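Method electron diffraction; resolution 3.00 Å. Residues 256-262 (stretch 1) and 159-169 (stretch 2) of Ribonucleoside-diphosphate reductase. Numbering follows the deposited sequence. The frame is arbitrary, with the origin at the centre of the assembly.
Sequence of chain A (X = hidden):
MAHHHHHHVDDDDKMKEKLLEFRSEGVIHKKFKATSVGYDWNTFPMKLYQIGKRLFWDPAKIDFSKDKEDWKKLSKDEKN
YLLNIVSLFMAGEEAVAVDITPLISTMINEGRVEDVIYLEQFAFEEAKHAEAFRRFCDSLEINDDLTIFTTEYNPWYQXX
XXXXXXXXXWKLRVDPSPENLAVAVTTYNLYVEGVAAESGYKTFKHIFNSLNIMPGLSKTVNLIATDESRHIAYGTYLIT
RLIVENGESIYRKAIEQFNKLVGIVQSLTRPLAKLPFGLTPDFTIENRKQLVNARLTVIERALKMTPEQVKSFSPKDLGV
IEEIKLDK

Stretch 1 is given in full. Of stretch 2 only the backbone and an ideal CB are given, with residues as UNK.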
# COMPACT_ATOMS: atom_id res chain seq x y z
N GLU A 256 -14.15 -22.87 -12.24
CA GLU A 256 -15.54 -22.70 -11.82
C GLU A 256 -15.85 -21.24 -11.52
O GLU A 256 -16.92 -20.74 -11.89
CB GLU A 256 -15.83 -23.57 -10.59
CG GLU A 256 -17.16 -23.26 -9.91
CD GLU A 256 -17.30 -23.93 -8.56
OE1 GLU A 256 -16.32 -24.56 -8.10
OE2 GLU A 256 -18.38 -23.82 -7.94
N GLN A 257 -14.93 -20.55 -10.85
CA GLN A 257 -15.14 -19.13 -10.57
C GLN A 257 -15.04 -18.30 -11.85
O GLN A 257 -15.79 -17.33 -12.02
CB GLN A 257 -14.13 -18.64 -9.54
CG GLN A 257 -14.33 -17.20 -9.11
CD GLN A 257 -15.62 -16.99 -8.34
OE1 GLN A 257 -16.11 -17.90 -7.67
NE2 GLN A 257 -16.18 -15.79 -8.44
N PHE A 258 -14.14 -18.67 -12.76
CA PHE A 258 -14.00 -17.92 -14.00
C PHE A 258 -15.18 -18.17 -14.94
O PHE A 258 -15.52 -17.29 -15.74
CB PHE A 258 -12.68 -18.28 -14.69
CG PHE A 258 -12.28 -17.32 -15.76
CD1 PHE A 258 -11.83 -16.05 -15.44
CD2 PHE A 258 -12.34 -17.68 -17.10
CE1 PHE A 258 -11.45 -15.16 -16.43
CE2 PHE A 258 -11.97 -16.79 -18.09
CZ PHE A 258 -11.52 -15.53 -17.75
N ASN A 259 -15.80 -19.35 -14.86
CA ASN A 259 -17.03 -19.60 -15.60
C ASN A 259 -18.24 -18.98 -14.93
O ASN A 259 -19.26 -18.78 -15.60
CB ASN A 259 -17.24 -21.11 -15.77
CG ASN A 259 -16.32 -21.72 -16.80
OD1 ASN A 259 -15.98 -21.08 -17.80
ND2 ASN A 259 -15.90 -22.95 -16.56
N LYS A 260 -18.16 -18.68 -13.63
CA LYS A 260 -19.26 -18.01 -12.95
C LYS A 260 -19.24 -16.51 -13.20
O LYS A 260 -20.31 -15.87 -13.22
CB LYS A 260 -19.20 -18.29 -11.45
CG LYS A 260 -20.41 -17.79 -10.66
CD LYS A 260 -20.37 -18.25 -9.22
CE LYS A 260 -19.19 -17.66 -8.47
NZ LYS A 260 -19.11 -18.16 -7.07
N LEU A 261 -18.06 -15.93 -13.41
CA LEU A 261 -17.97 -14.50 -13.68
C LEU A 261 -18.51 -14.16 -15.06
O LEU A 261 -19.27 -13.20 -15.23
CB LEU A 261 -16.52 -14.03 -13.53
CG LEU A 261 -15.97 -14.07 -12.11
CD1 LEU A 261 -14.50 -13.71 -12.11
CD2 LEU A 261 -16.76 -13.13 -11.22
N VAL A 262 -18.13 -14.95 -16.07
CA VAL A 262 -18.65 -14.74 -17.42
C VAL A 262 -20.13 -15.03 -17.52
O VAL A 262 -20.77 -14.65 -18.51
CB VAL A 262 -17.87 -15.60 -18.44
CG1 VAL A 262 -16.39 -15.24 -18.42
CG2 VAL A 262 -18.07 -17.08 -18.14
N UNK A 159 -23.29 -6.82 -9.94
CA UNK A 159 -23.19 -8.19 -9.45
C UNK A 159 -21.77 -8.55 -9.05
O UNK A 159 -21.56 -9.26 -8.06
CB UNK A 159 -23.69 -9.17 -10.51
N UNK A 160 -20.78 -8.05 -9.79
CA UNK A 160 -19.40 -8.45 -9.54
C UNK A 160 -18.79 -7.63 -8.41
O UNK A 160 -18.23 -8.18 -7.45
CB UNK A 160 -18.56 -8.30 -10.81
N UNK A 161 -18.88 -6.30 -8.49
CA UNK A 161 -18.15 -5.44 -7.56
C UNK A 161 -18.90 -5.18 -6.27
O UNK A 161 -18.26 -4.88 -5.25
CB UNK A 161 -17.83 -4.10 -8.23
N UNK A 162 -20.23 -5.27 -6.27
CA UNK A 162 -21.00 -5.10 -5.04
C UNK A 162 -21.28 -6.42 -4.33
O UNK A 162 -21.58 -6.40 -3.13
CB UNK A 162 -22.32 -4.40 -5.35
N UNK A 163 -21.19 -7.55 -5.04
CA UNK A 163 -21.58 -8.82 -4.45
C UNK A 163 -20.49 -9.88 -4.60
O UNK A 163 -20.12 -10.53 -3.62
CB UNK A 163 -22.88 -9.31 -5.09
N UNK A 164 -19.96 -10.05 -5.81
CA UNK A 164 -18.96 -11.10 -6.04
C UNK A 164 -17.63 -10.74 -5.40
O UNK A 164 -17.12 -11.47 -4.54
CB UNK A 164 -18.77 -11.34 -7.54
N UNK A 165 -17.03 -9.62 -5.82
CA UNK A 165 -15.70 -9.25 -5.33
C UNK A 165 -15.64 -9.12 -3.81
O UNK A 165 -14.69 -9.64 -3.21
CB UNK A 165 -15.26 -7.93 -5.97
N UNK A 166 -16.58 -8.45 -3.13
CA UNK A 166 -16.52 -8.44 -1.66
C UNK A 166 -16.67 -9.81 -1.04
O UNK A 166 -16.06 -10.08 0.00
CB UNK A 166 -17.61 -7.52 -1.10
N UNK A 167 -17.47 -10.69 -1.65
CA UNK A 167 -17.68 -12.02 -1.07
C UNK A 167 -16.42 -12.87 -1.18
O UNK A 167 -16.02 -13.52 -0.21
CB UNK A 167 -18.85 -12.73 -1.76
N UNK A 168 -15.78 -12.87 -2.35
CA UNK A 168 -14.65 -13.77 -2.57
C UNK A 168 -13.40 -13.26 -1.87
O UNK A 168 -12.60 -14.05 -1.35
CB UNK A 168 -14.38 -13.94 -4.07
N UNK A 169 -13.19 -11.94 -1.85
CA UNK A 169 -12.00 -11.39 -1.20
C UNK A 169 -12.12 -11.51 0.32
O UNK A 169 -11.25 -12.10 0.97
CB UNK A 169 -11.79 -9.93 -1.60

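The two helices run nearly antiparallel, at 166° between their N-to-C directions, with axes no closer than 12.6 Å, so side chains must bridge the gap. At position 159 the ideal CB finds nothing of stretch 1 within 5.5 Å, and almost any helix-compatible residue would fit. It is Lys 159, which reaches along its own helix to position 163.

Position 160 points its CA-to-CB bond toward stretch 1, and its ideal CB lies 5.2 Å from Leu 261 CD2. With a leucine methyl as the nearest neighbour, an apolar residue such as leucine, isoleucine, valine or methionine would suit. Ile 160, with chi1 m and chi2 t, places CG2 4.5 Å from Leu 261 CD2, a loose apolar contact.

Positions 161, 162 and 163 are out of reach, and stretch 1 does not constrain them; they are Phe 161, Tyr 162 and Glu 163, whose OE1 forms a salt bridge with Lys 159 NZ (3.0 Å). The helix widens into a pi-type turn here, with the N of position 164 hydrogen-bonded to Lys 159 O at 2.9 Å.

At position 164 the CB points toward the other helix, 4.6 Å from Leu 261 CD2 and 5.2 Å from Gln 257 NE2, while the ammonium group of Lys 260 lies beyond. A donor amide and a positive charge call for an acceptor on a flexible arm: glutamate fits best, glutamine could also serve, and methionine would answer the leucine alone. Glu 164 folds with chi1 and chi2 both m. Its OE1 accepts a weak hydrogen bond from Gln 257 NE2 (3.3 Å, 150°) and lies 4.1 Å from Lys 260 NZ, a favourable pairing of charges but too long for a salt bridge. Lys 260 NZ instead gives a weak hydrogen bond to Gln 257 OE1 (3.1 Å), so the glutamine amide links lysine and glutamate.

Position 165 points away, leaving its identity open from this side; it is Leu 165. At 166 the backbone N lacks a bond to the preceding turn and phi is -63°, which admits proline, and Pro 166 occupies the kink. Position 167 has no neighbour in stretch 1; Ser 167 turns OG back to Glu 163 O at a very short 2.5 Å.

Position 168 again points toward stretch 1, its CB 5.1 Å from Gln 257 NE2. A short side chain with an acceptor could meet this donor; an aliphatic one would simply pack against it. Val 168 brings CG1 to 3.9 Å from Gln 257 NE2, packing without a hydrogen bond. Position 169, out of reach, is Met 169.

Stretch 2 159-169: KIFYEELPSVM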
# COMPACT_ATOMS: atom_id res chain seq x y z
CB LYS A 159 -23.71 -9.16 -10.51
CG LYS A 159 -23.60 -10.63 -10.13
CD LYS A 159 -24.44 -10.93 -8.90
CE LYS A 159 -24.31 -12.40 -8.50
NZ LYS A 159 -25.15 -12.71 -7.31
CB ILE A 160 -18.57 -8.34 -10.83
CG1 ILE A 160 -19.16 -9.23 -11.92
CG2 ILE A 160 -17.12 -8.73 -10.57
CD1 ILE A 160 -18.39 -9.20 -13.22
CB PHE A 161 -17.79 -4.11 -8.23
CG PHE A 161 -16.68 -4.21 -9.24
CD1 PHE A 161 -16.28 -5.44 -9.73
CD2 PHE A 161 -16.02 -3.08 -9.67
CE1 PHE A 161 -15.25 -5.54 -10.65
CE2 PHE A 161 -14.99 -3.17 -10.60
CZ PHE A 161 -14.61 -4.40 -11.08
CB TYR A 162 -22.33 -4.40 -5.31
CG TYR A 162 -22.24 -2.93 -5.62
CD1 TYR A 162 -21.04 -2.23 -5.46
CD2 TYR A 162 -23.35 -2.22 -6.07
CE1 TYR A 162 -20.96 -0.88 -5.74
CE2 TYR A 162 -23.27 -0.87 -6.35
CZ TYR A 162 -22.07 -0.20 -6.18
OH TYR A 162 -21.99 1.14 -6.46
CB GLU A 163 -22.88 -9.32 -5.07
CG GLU A 163 -24.06 -8.39 -4.84
CD GLU A 163 -25.36 -8.91 -5.43
OE1 GLU A 163 -25.35 -10.03 -5.99
OE2 GLU A 163 -26.38 -8.19 -5.35
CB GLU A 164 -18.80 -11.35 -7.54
CG GLU A 164 -19.92 -12.14 -8.17
CD GLU A 164 -19.88 -13.61 -7.79
OE1 GLU A 164 -18.81 -14.09 -7.39
OE2 GLU A 164 -20.93 -14.29 -7.90
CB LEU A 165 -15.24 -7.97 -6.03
CG LEU A 165 -13.77 -7.59 -5.83
CD1 LEU A 165 -12.85 -8.69 -6.35
CD2 LEU A 165 -13.45 -6.27 -6.50
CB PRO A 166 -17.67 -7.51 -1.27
CG PRO A 166 -18.58 -7.50 -2.44
CD PRO A 166 -17.68 -7.61 -3.63
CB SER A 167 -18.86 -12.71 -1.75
OG SER A 167 -20.05 -11.96 -1.59
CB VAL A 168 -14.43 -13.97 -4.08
CG1 VAL A 168 -15.65 -14.62 -4.71
CG2 VAL A 168 -14.12 -12.65 -4.75
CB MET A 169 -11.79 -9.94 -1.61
CG MET A 169 -11.57 -9.73 -3.10
SD MET A 169 -10.24 -10.74 -3.78
CE MET A 169 -8.82 -10.06 -2.94
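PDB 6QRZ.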